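Local atomic coordinates of putative lipoprotein (Bacteroides fragilis, PDB entry 3QNK), a protein that is of unknown specificity but, as a putative SusD-like lipoprotein of the outer membrane, probably binds glycans or other nutrients at the cell surface for uptake. Residues Q37-R42 / Q452-V457; T277-D282 / Y295-A300; F304-C309 / S477-K482. All blocks are in the same frame, centred on the assembly; numbering follows the deposited sequence.

Contact 1 (Q37-R42 / Q452-V457); sequences QLQENR and QRFYDV
Q39, in the loop between helices 17-29 and 55-58, meets F454 and Y455 in the first turn of helix 453-460, joining an early loop to a late helix of this SusD-family fold, some 410 residues apart in sequence. The glutamine reaches across the benzyl group of F454. Its CG stands anti to the carbonyl carbon (chi1 -65°); the chain then bends at chi2, and the amide lies over one face of the F454 ring, the planes 32° apart. Q39 NE2 sits 3.4 Å from F454 CE1, above the rim of the ring rather than its centre. From there the amide donates a bond in its own plane to the hydroxyl of the next residue: Q39 NE2 to Y455 OH is 3.0 Å and almost straight, at 176°. The other end of the amide is held as well, since R42 NE gives a bond of 3.1 Å to Q39 OE1. This donor at OE1 supports the orientation of the amide, with NE2 turned to the tyrosine. The F454 side chain also packs on the backbone, with Q39 O 3.4 Å from F454 CB, while R42 O approaches the ring edge, 3.6 Å from F454 CD2. Beside this, E40 OE1 rests 3.8 Å from R453 CB. The charged ends do not pair here: E40 OE2 bonds to F449 N and N45 ND2, and R453 NE makes a salt bridge with D44. R42 in turn forms a salt bridge with D74. Wholly buried, the contact lies against helix 101-126, where R125 touches both Q39 and Y455, with Y194 of helix 181-194 against Y455 and T466 of helix 463-466 against R453.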
loop_
_atom_site.group_PDB
_atom_site.type_symbol
_atom_site.label_atom_id
_atom_site.label_comp_id
_atom_site.label_asym_id
_atom_site.label_seq_id
_atom_site.Cartn_x
_atom_site.Cartn_y
_atom_site.Cartn_z
ATOM N N GLN B 37 -10.765 -10.307 -8.652
ATOM C CA GLN B 37 -12.122 -10.566 -8.146
ATOM C C GLN B 37 -12.080 -11.582 -7.016
ATOM O O GLN B 37 -12.698 -12.650 -7.083
ATOM C CB GLN B 37 -13.036 -11.022 -9.288
ATOM C CG GLN B 37 -13.429 -9.896 -10.251
ATOM C CD GLN B 37 -14.423 -8.964 -9.621
ATOM O OE1 GLN B 37 -15.576 -9.351 -9.322
ATOM N NE2 GLN B 37 -13.958 -7.739 -9.345
ATOM N N LEU B 38 -11.314 -11.238 -5.975
ATOM C CA LEU B 38 -11.071 -12.122 -4.867
ATOM C C LEU B 38 -12.326 -12.379 -4.072
ATOM O O LEU B 38 -12.588 -13.540 -3.759
ATOM C CB LEU B 38 -9.917 -11.624 -4.007
ATOM C CG LEU B 38 -8.517 -11.712 -4.672
ATOM C CD1 LEU B 38 -7.446 -11.449 -3.666
ATOM C CD2 LEU B 38 -8.262 -13.099 -5.314
ATOM N N GLN B 39 -13.159 -11.373 -3.844
ATOM C CA GLN B 39 -14.450 -11.543 -3.150
ATOM C C GLN B 39 -15.365 -12.554 -3.876
ATOM O O GLN B 39 -16.016 -13.343 -3.194
ATOM C CB GLN B 39 -15.179 -10.194 -2.989
ATOM C CG GLN B 39 -14.446 -9.216 -2.083
ATOM C CD GLN B 39 -14.449 -9.658 -0.651
ATOM O OE1 GLN B 39 -13.869 -10.692 -0.260
ATOM N NE2 GLN B 39 -15.090 -8.853 0.154
ATOM N N GLU B 40 -15.392 -12.546 -5.247
ATOM C CA GLU B 40 -16.193 -13.492 -6.030
ATOM C C GLU B 40 -15.653 -14.917 -5.870
ATOM O O GLU B 40 -16.434 -15.870 -5.814
ATOM C CB GLU B 40 -16.235 -13.105 -7.516
ATOM C CG GLU B 40 -17.410 -13.720 -8.261
ATOM C CD GLU B 40 -18.787 -13.083 -8.127
ATOM O OE1 GLU B 40 -18.959 -12.118 -7.341
ATOM O OE2 GLU B 40 -19.707 -13.581 -8.817
ATOM N N ASN B 41 -14.304 -15.046 -5.768
ATOM C CA ASN B 41 -13.602 -16.302 -5.568
ATOM C C ASN B 41 -13.733 -16.747 -4.106
ATOM O O ASN B 41 -13.211 -17.812 -3.720
ATOM C CB ASN B 41 -12.141 -16.129 -5.970
ATOM C CG ASN B 41 -11.923 -16.090 -7.443
ATOM O OD1 ASN B 41 -12.224 -17.045 -8.161
ATOM N ND2 ASN B 41 -11.376 -14.986 -7.929
ATOM N N ARG B 42 -14.393 -15.895 -3.275
ATOM C CA ARG B 42 -14.659 -16.213 -1.862
ATOM C C ARG B 42 -16.157 -16.431 -1.716
ATOM O O ARG B 42 -16.696 -16.302 -0.631
ATOM C CB ARG B 42 -14.075 -15.159 -0.879
ATOM C CG ARG B 42 -12.560 -15.096 -1.025
ATOM C CD ARG B 42 -11.828 -14.340 0.026
ATOM N NE ARG B 42 -11.685 -12.936 -0.324
ATOM C CZ ARG B 42 -10.534 -12.280 -0.476
ATOM N NH1 ARG B 42 -9.378 -12.895 -0.268
ATOM N NH2 ARG B 42 -10.534 -10.996 -0.809
ATOM N N GLN B 452 -20.874 -9.022 -6.561
ATOM C CA GLN B 452 -22.028 -8.844 -5.667
ATOM C C GLN B 452 -22.352 -10.066 -4.830
ATOM O O GLN B 452 -22.808 -9.919 -3.713
ATOM C CB GLN B 452 -23.273 -8.467 -6.480
ATOM C CG GLN B 452 -23.348 -7.015 -6.915
ATOM C CD GLN B 452 -24.731 -6.466 -6.752
ATOM O OE1 GLN B 452 -25.405 -6.611 -5.697
ATOM N NE2 GLN B 452 -25.128 -5.729 -7.760
ATOM N N ARG B 453 -22.128 -11.271 -5.363
ATOM C CA ARG B 453 -22.475 -12.532 -4.721
ATOM C C ARG B 453 -21.995 -12.623 -3.284
ATOM O O ARG B 453 -22.738 -13.084 -2.407
ATOM C CB ARG B 453 -21.925 -13.720 -5.531
ATOM C CG ARG B 453 -22.358 -15.100 -5.028
ATOM C CD ARG B 453 -23.854 -15.177 -4.922
ATOM N NE ARG B 453 -24.273 -16.480 -4.450
ATOM C CZ ARG B 453 -25.535 -16.838 -4.314
ATOM N NH1 ARG B 453 -26.511 -15.981 -4.595
ATOM N NH2 ARG B 453 -25.838 -18.059 -3.913
ATOM N N PHE B 454 -20.769 -12.200 -3.035
ATOM C CA PHE B 454 -20.178 -12.309 -1.723
ATOM C C PHE B 454 -20.998 -11.475 -0.719
ATOM O O PHE B 454 -21.258 -11.932 0.386
ATOM C CB PHE B 454 -18.702 -11.864 -1.819
ATOM C CG PHE B 454 -17.996 -11.747 -0.501
ATOM C CD1 PHE B 454 -18.234 -10.656 0.342
ATOM C CD2 PHE B 454 -17.134 -12.740 -0.075
ATOM C CE1 PHE B 454 -17.627 -10.581 1.581
ATOM C CE2 PHE B 454 -16.578 -12.698 1.195
ATOM C CZ PHE B 454 -16.823 -11.625 2.012
ATOM N N TYR B 455 -21.421 -10.267 -1.108
ATOM C CA TYR B 455 -22.198 -9.362 -0.259
ATOM C C TYR B 455 -23.665 -9.763 -0.228
ATOM O O TYR B 455 -24.337 -9.497 0.764
ATOM C CB TYR B 455 -22.008 -7.917 -0.717
ATOM C CG TYR B 455 -20.548 -7.523 -0.772
ATOM C CD1 TYR B 455 -19.820 -7.282 0.400
ATOM C CD2 TYR B 455 -19.887 -7.405 -1.991
ATOM C CE1 TYR B 455 -18.460 -6.967 0.355
ATOM C CE2 TYR B 455 -18.535 -7.071 -2.052
ATOM C CZ TYR B 455 -17.825 -6.856 -0.878
ATOM O OH TYR B 455 -16.511 -6.498 -0.978
ATOM N N ASP B 456 -24.148 -10.462 -1.263
ATOM C CA ASP B 456 -25.512 -10.975 -1.255
ATOM C C ASP B 456 -25.626 -12.132 -0.216
ATOM O O ASP B 456 -26.511 -12.108 0.637
ATOM C CB ASP B 456 -25.913 -11.423 -2.653
ATOM C CG ASP B 456 -26.237 -10.282 -3.620
ATOM O OD1 ASP B 456 -26.458 -9.127 -3.148
ATOM O OD2 ASP B 456 -26.303 -10.544 -4.843
ATOM N N VAL B 457 -24.648 -13.048 -0.210
ATOM C CA VAL B 457 -24.567 -14.162 0.734
ATOM C C VAL B 457 -24.503 -13.617 2.183
ATOM O O VAL B 457 -25.163 -14.146 3.081
ATOM C CB VAL B 457 -23.344 -15.067 0.383
ATOM C CG1 VAL B 457 -22.947 -15.982 1.536
ATOM C CG2 VAL B 457 -23.612 -15.889 -0.879
#

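Contact 2 (T277-D282 / Y295-A300); sequences TQELID and YSQAPA
D282 and S296 carry this contact, in which a carboxylate on the short helix 278-283 binds the start of a type I beta turn, Y295 to A298, that follows later in the chain. The helix is N-capped by T277, whose OG1 accepts from L280 N. Five residues on from the cap, D282 directs its carboxylate at two successive backbone N-H groups. D282 OD2 accepts from S296 N over 3.0 Å with its syn lone pair, and Y295 N gives a bond of 3.0 Å to D282 OD1, on the syn side but 32° out of the carboxylate plane. The serine hydroxyl adds a third link: its OG is anti to the carbonyl carbon (chi1 -66°), beside its own backbone N, and donates to D282 OD2 over 2.8 Å from above the carboxylate plane. So many donors would probably favour the ionised form of D282. The aromatic side chain of Y295 crosses that of D282 at about a right angle, and D282 OD1 comes to the ring edge in its plane, 4.0 Å from Y295 CD1. Against the amide of Q278 the same ring stands nearly perpendicular, with Q278 NE2 3.8 Å from Y295 CB. S296 OG also lies against the aliphatic parts of Q278 and E279, 3.5 Å from Q278 CB and 3.6 Å from E279 CG; Q278 OE1 bonds to Y359 OH and E279 OE2 to H471 ND1. Lastly, Q278 NE2 donates to D282 OD1 over 3.1 Å, and it arrives on the face of the carboxylate plane opposite to that met by Y295 N.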
loop_
_atom_site.group_PDB
_atom_site.type_symbol
_atom_site.label_atom_id
_atom_site.label_comp_id
_atom_site.label_asym_id
_atom_site.label_seq_id
_atom_site.Cartn_x
_atom_site.Cartn_y
_atom_site.Cartn_z
ATOM N N THR B 277 -18.479 -22.343 -10.906
ATOM C CA THR B 277 -18.713 -23.658 -10.303
ATOM C C THR B 277 -19.831 -24.417 -10.990
ATOM O O THR B 277 -20.692 -23.839 -11.661
ATOM C CB THR B 277 -19.130 -23.471 -8.853
ATOM O OG1 THR B 277 -20.184 -22.501 -8.858
ATOM C CG2 THR B 277 -18.009 -23.010 -7.964
ATOM N N GLN B 278 -19.892 -25.708 -10.737
ATOM C CA GLN B 278 -20.978 -26.496 -11.268
ATOM C C GLN B 278 -22.292 -26.023 -10.611
ATOM O O GLN B 278 -23.322 -25.993 -11.274
ATOM C CB GLN B 278 -20.694 -27.987 -11.057
ATOM C CG GLN B 278 -21.585 -28.903 -11.866
ATOM C CD GLN B 278 -21.669 -28.465 -13.303
ATOM O OE1 GLN B 278 -20.651 -28.168 -13.951
ATOM N NE2 GLN B 278 -22.892 -28.326 -13.790
ATOM N N GLU B 279 -22.220 -25.535 -9.364
ATOM C CA GLU B 279 -23.384 -25.005 -8.615
ATOM C C GLU B 279 -23.985 -23.779 -9.307
ATOM O O GLU B 279 -25.215 -23.639 -9.350
ATOM C CB GLU B 279 -23.011 -24.654 -7.174
ATOM C CG GLU B 279 -22.908 -25.890 -6.305
ATOM C CD GLU B 279 -21.604 -26.664 -6.315
ATOM O OE1 GLU B 279 -20.653 -26.238 -7.010
ATOM O OE2 GLU B 279 -21.551 -27.722 -5.642
ATOM N N LEU B 280 -23.126 -22.917 -9.865
ATOM C CA LEU B 280 -23.602 -21.776 -10.621
ATOM C C LEU B 280 -24.130 -22.230 -11.978
ATOM O O LEU B 280 -25.183 -21.748 -12.397
ATOM C CB LEU B 280 -22.517 -20.705 -10.811
ATOM C CG LEU B 280 -22.879 -19.525 -11.704
ATOM C CD1 LEU B 280 -24.080 -18.704 -11.146
ATOM C CD2 LEU B 280 -21.681 -18.664 -11.944
ATOM N N ILE B 281 -23.421 -23.155 -12.656
ATOM C CA ILE B 281 -23.850 -23.634 -13.967
ATOM C C ILE B 281 -25.251 -24.242 -13.835
ATOM O O ILE B 281 -26.129 -23.953 -14.663
ATOM C CB ILE B 281 -22.789 -24.606 -14.585
ATOM C CG1 ILE B 281 -21.744 -23.831 -15.410
ATOM C CG2 ILE B 281 -23.435 -25.639 -15.502
ATOM C CD1 ILE B 281 -20.906 -22.891 -14.735
ATOM N N ASP B 282 -25.477 -25.000 -12.746
ATOM C CA ASP B 282 -26.761 -25.657 -12.456
ATOM C C ASP B 282 -27.903 -24.672 -12.264
ATOM O O ASP B 282 -29.054 -25.041 -12.501
ATOM C CB ASP B 282 -26.634 -26.528 -11.193
ATOM C CG ASP B 282 -25.919 -27.873 -11.389
ATOM O OD1 ASP B 282 -25.713 -28.285 -12.568
ATOM O OD2 ASP B 282 -25.601 -28.532 -10.367
ATOM N N TYR B 295 -26.045 -31.222 -11.998
ATOM C CA TYR B 295 -24.919 -32.159 -12.012
ATOM C C TYR B 295 -24.062 -32.123 -10.768
ATOM O O TYR B 295 -23.319 -33.069 -10.567
ATOM C CB TYR B 295 -24.038 -31.898 -13.232
ATOM C CG TYR B 295 -24.739 -32.208 -14.532
ATOM C CD1 TYR B 295 -25.526 -31.254 -15.167
ATOM C CD2 TYR B 295 -24.608 -33.458 -15.139
ATOM C CE1 TYR B 295 -26.180 -31.535 -16.365
ATOM C CE2 TYR B 295 -25.243 -33.745 -16.342
ATOM C CZ TYR B 295 -26.039 -32.785 -16.945
ATOM O OH TYR B 295 -26.676 -33.062 -18.127
ATOM N N SER B 296 -24.135 -31.065 -9.933
ATOM C CA SER B 296 -23.244 -30.920 -8.774
ATOM C C SER B 296 -23.226 -32.095 -7.853
ATOM O O SER B 296 -22.150 -32.421 -7.350
ATOM C CB SER B 296 -23.583 -29.677 -7.966
ATOM O OG SER B 296 -23.315 -28.526 -8.749
ATOM N N GLN B 297 -24.385 -32.746 -7.621
ATOM C CA GLN B 297 -24.459 -33.871 -6.674
ATOM C C GLN B 297 -24.366 -35.231 -7.371
ATOM O O GLN B 297 -24.640 -36.269 -6.750
ATOM C CB GLN B 297 -25.718 -33.778 -5.796
ATOM C CG GLN B 297 -25.890 -32.440 -5.026
ATOM C CD GLN B 297 -24.650 -31.923 -4.321
ATOM O OE1 GLN B 297 -24.044 -32.629 -3.509
ATOM N NE2 GLN B 297 -24.270 -30.652 -4.598
ATOM N N ALA B 298 -23.891 -35.239 -8.635
ATOM C CA ALA B 298 -23.685 -36.468 -9.388
ATOM C C ALA B 298 -22.573 -37.297 -8.764
ATOM O O ALA B 298 -21.597 -36.704 -8.275
ATOM C CB ALA B 298 -23.332 -36.138 -10.823
ATOM N N PRO B 299 -22.676 -38.650 -8.753
ATOM C CA PRO B 299 -21.533 -39.454 -8.250
ATOM C C PRO B 299 -20.299 -39.239 -9.142
ATOM O O PRO B 299 -20.448 -39.045 -10.351
ATOM C CB PRO B 299 -22.043 -40.899 -8.301
ATOM C CG PRO B 299 -23.193 -40.899 -9.208
ATOM C CD PRO B 299 -23.772 -39.508 -9.275
ATOM N N ALA B 300 -19.096 -39.222 -8.550
ATOM C CA ALA B 300 -17.821 -38.964 -9.238
ATOM C C ALA B 300 -17.452 -40.044 -10.285
ATOM O O ALA B 300 -16.673 -39.761 -11.198
ATOM C CB ALA B 300 -16.695 -38.844 -8.221
#

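Contact 3 (F304-C309 / S477-K482); sequences FDINTC and SPTEFK
D305 OD1 draws together both sides of this contact: N307 N donates to it over 2.9 Å, meeting its anti lone pair and closing an Asx turn, T308 N adds a weak bond, and T479 OG1 from the other segment lies 3.1 Å away. The threonine hydroxyl makes at most a weak bond to the carboxylate, and which oxygen receives it is not settled. D305 OD2 also touches the methyl T479 CG2. Backbone bonds bring the two segments side by side. F304 and F481 form an antiparallel hydrogen-bonded pair, with F304 N to F481 O at 2.9 Å and F481 N to F304 O at 3.0 Å, and I306 N follows with a bond of 2.8 Å to T479 O just beyond the strand. On the face carrying the phenylalanines, F304 CB sits over the F481 ring in a CH-pi contact, 3.8 Å from its centroid. The two rings are slid apart, their centroids 5.3 Å from one another and planes at 25°, with little overlap. C309 SG meets the edge of the F481 ring. In the turn before strand 480-488, S477 OG accepts from T479 N and E480 N, forming an ST turn and an ST motif. The arrangement is that of a beta hairpin, strands 469-475 and 480-488, extended at one edge by the short antiparallel strand 304-305.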
loop_
_atom_site.group_PDB
_atom_site.type_symbol
_atom_site.label_atom_id
_atom_site.label_comp_id
_atom_site.label_asym_id
_atom_site.label_seq_id
_atom_site.Cartn_x
_atom_site.Cartn_y
_atom_site.Cartn_z
ATOM N N PHE B 304 -20.704 -38.713 -18.220
ATOM C CA PHE B 304 -21.684 -38.086 -19.073
ATOM C C PHE B 304 -21.111 -37.752 -20.423
ATOM O O PHE B 304 -19.923 -37.478 -20.525
ATOM C CB PHE B 304 -22.203 -36.810 -18.454
ATOM C CG PHE B 304 -22.702 -36.988 -17.052
ATOM C CD1 PHE B 304 -24.037 -37.337 -16.810
ATOM C CD2 PHE B 304 -21.852 -36.788 -15.963
ATOM C CE1 PHE B 304 -24.506 -37.481 -15.505
ATOM C CE2 PHE B 304 -22.329 -36.903 -14.665
ATOM C CZ PHE B 304 -23.652 -37.240 -14.440
ATOM N N ASP B 305 -21.961 -37.760 -21.461
ATOM C CA ASP B 305 -21.597 -37.365 -22.811
ATOM C C ASP B 305 -22.262 -36.041 -23.077
ATOM O O ASP B 305 -23.485 -35.931 -22.985
ATOM C CB ASP B 305 -22.008 -38.418 -23.845
ATOM C CG ASP B 305 -21.441 -38.171 -25.231
ATOM O OD1 ASP B 305 -21.869 -37.181 -25.885
ATOM O OD2 ASP B 305 -20.577 -38.977 -25.673
ATOM N N ILE B 306 -21.452 -35.032 -23.395
ATOM C CA ILE B 306 -21.854 -33.649 -23.644
ATOM C C ILE B 306 -22.996 -33.557 -24.687
ATOM O O ILE B 306 -23.764 -32.604 -24.679
ATOM C CB ILE B 306 -20.577 -32.868 -24.072
ATOM C CG1 ILE B 306 -20.578 -31.470 -23.521
ATOM C CG2 ILE B 306 -20.243 -32.924 -25.581
ATOM C CD1 ILE B 306 -19.251 -30.719 -23.761
ATOM N N ASN B 307 -23.116 -34.573 -25.550
ATOM C CA ASN B 307 -24.104 -34.632 -26.612
ATOM C C ASN B 307 -25.318 -35.483 -26.250
ATOM O O ASN B 307 -26.403 -35.138 -26.705
ATOM C CB ASN B 307 -23.466 -35.106 -27.921
ATOM C CG ASN B 307 -22.418 -34.123 -28.458
ATOM O OD1 ASN B 307 -21.275 -34.494 -28.779
ATOM N ND2 ASN B 307 -22.759 -32.827 -28.541
ATOM N N THR B 308 -25.186 -36.557 -25.443
ATOM C CA THR B 308 -26.366 -37.362 -25.073
ATOM C C THR B 308 -27.153 -36.559 -24.032
ATOM O O THR B 308 -28.311 -36.207 -24.278
ATOM C CB THR B 308 -26.035 -38.789 -24.689
ATOM O OG1 THR B 308 -25.462 -38.806 -23.401
ATOM C CG2 THR B 308 -25.115 -39.458 -25.692
ATOM N N CYS B 309 -26.495 -36.150 -22.943
ATOM C CA CYS B 309 -27.075 -35.200 -21.985
ATOM C C CYS B 309 -26.916 -33.825 -22.662
ATOM O O CYS B 309 -26.090 -33.702 -23.584
ATOM C CB CYS B 309 -26.359 -35.299 -20.633
ATOM S SG CYS B 309 -24.853 -34.291 -20.478
ATOM N N SER B 477 -12.666 -37.571 -22.196
ATOM C CA SER B 477 -12.609 -37.772 -23.639
ATOM C C SER B 477 -12.996 -36.460 -24.296
ATOM O O SER B 477 -13.452 -35.580 -23.577
ATOM C CB SER B 477 -13.528 -38.920 -24.060
ATOM O OG SER B 477 -14.843 -38.454 -24.297
ATOM N N PRO B 478 -12.895 -36.287 -25.636
ATOM C CA PRO B 478 -13.333 -35.015 -26.248
ATOM C C PRO B 478 -14.818 -34.713 -26.060
ATOM O O PRO B 478 -15.229 -33.569 -26.238
ATOM C CB PRO B 478 -13.051 -35.226 -27.743
ATOM C CG PRO B 478 -12.043 -36.242 -27.793
ATOM C CD PRO B 478 -12.349 -37.190 -26.668
ATOM N N THR B 479 -15.614 -35.731 -25.704
ATOM C CA THR B 479 -17.068 -35.635 -25.608
ATOM C C THR B 479 -17.610 -35.953 -24.183
ATOM O O THR B 479 -18.735 -35.571 -23.874
ATOM C CB THR B 479 -17.645 -36.581 -26.688
ATOM O OG1 THR B 479 -19.036 -36.367 -26.849
ATOM C CG2 THR B 479 -17.360 -38.053 -26.420
ATOM N N GLU B 480 -16.813 -36.610 -23.324
ATOM C CA GLU B 480 -17.253 -37.047 -22.006
ATOM C C GLU B 480 -16.506 -36.440 -20.861
ATOM O O GLU B 480 -15.292 -36.234 -20.932
ATOM C CB GLU B 480 -17.125 -38.561 -21.870
ATOM C CG GLU B 480 -17.901 -39.344 -22.899
ATOM C CD GLU B 480 -17.265 -40.682 -23.204
ATOM O OE1 GLU B 480 -16.078 -40.691 -23.599
ATOM O OE2 GLU B 480 -17.946 -41.720 -23.034
ATOM N N PHE B 481 -17.241 -36.301 -19.736
ATOM C CA PHE B 481 -16.793 -35.714 -18.485
ATOM C C PHE B 481 -17.400 -36.410 -17.272
ATOM O O PHE B 481 -18.396 -37.127 -17.385
ATOM C CB PHE B 481 -17.152 -34.213 -18.455
ATOM C CG PHE B 481 -18.626 -33.921 -18.363
ATOM C CD1 PHE B 481 -19.411 -33.847 -19.508
ATOM C CD2 PHE B 481 -19.235 -33.720 -17.131
ATOM C CE1 PHE B 481 -20.796 -33.618 -19.418
ATOM C CE2 PHE B 481 -20.613 -33.482 -17.041
ATOM C CZ PHE B 481 -21.383 -33.425 -18.183
ATOM N N LYS B 482 -16.757 -36.173 -16.108
ATOM C CA LYS B 482 -17.105 -36.579 -14.746
ATOM C C LYS B 482 -17.291 -35.288 -13.926
ATOM O O LYS B 482 -16.639 -34.281 -14.235
ATOM C CB LYS B 482 -15.987 -37.456 -14.127
ATOM C CG LYS B 482 -15.884 -38.906 -14.622
ATOM C CD LYS B 482 -14.555 -39.495 -14.147
ATOM C CE LYS B 482 -14.379 -40.990 -14.311
ATOM N NZ LYS B 482 -13.814 -41.619 -13.078
#

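In the fold
Contact 1 lies in the core, its centre about 8 Å from that of the chain, whereas contacts 2 and 3 lie progressively farther out, at about 24 and 33 Å, the last at the surface. Their chemistry differs accordingly: amide over ring among packed helices in contact 1, a buried carboxylate binding backbone N-H groups in contact 2, strand pairing with aromatic packing in contact 3. Contact 2 packs against strand 469-475 of the sheet whose other two strands pair in contact 3; its 295-300 loop leads into strand 304-305, and the Y295 ring meets F304 edge-to-face while its hydroxyl touches C309. Contact 1 touches neither, though its nearest atoms come within about 6 Å of contact 2.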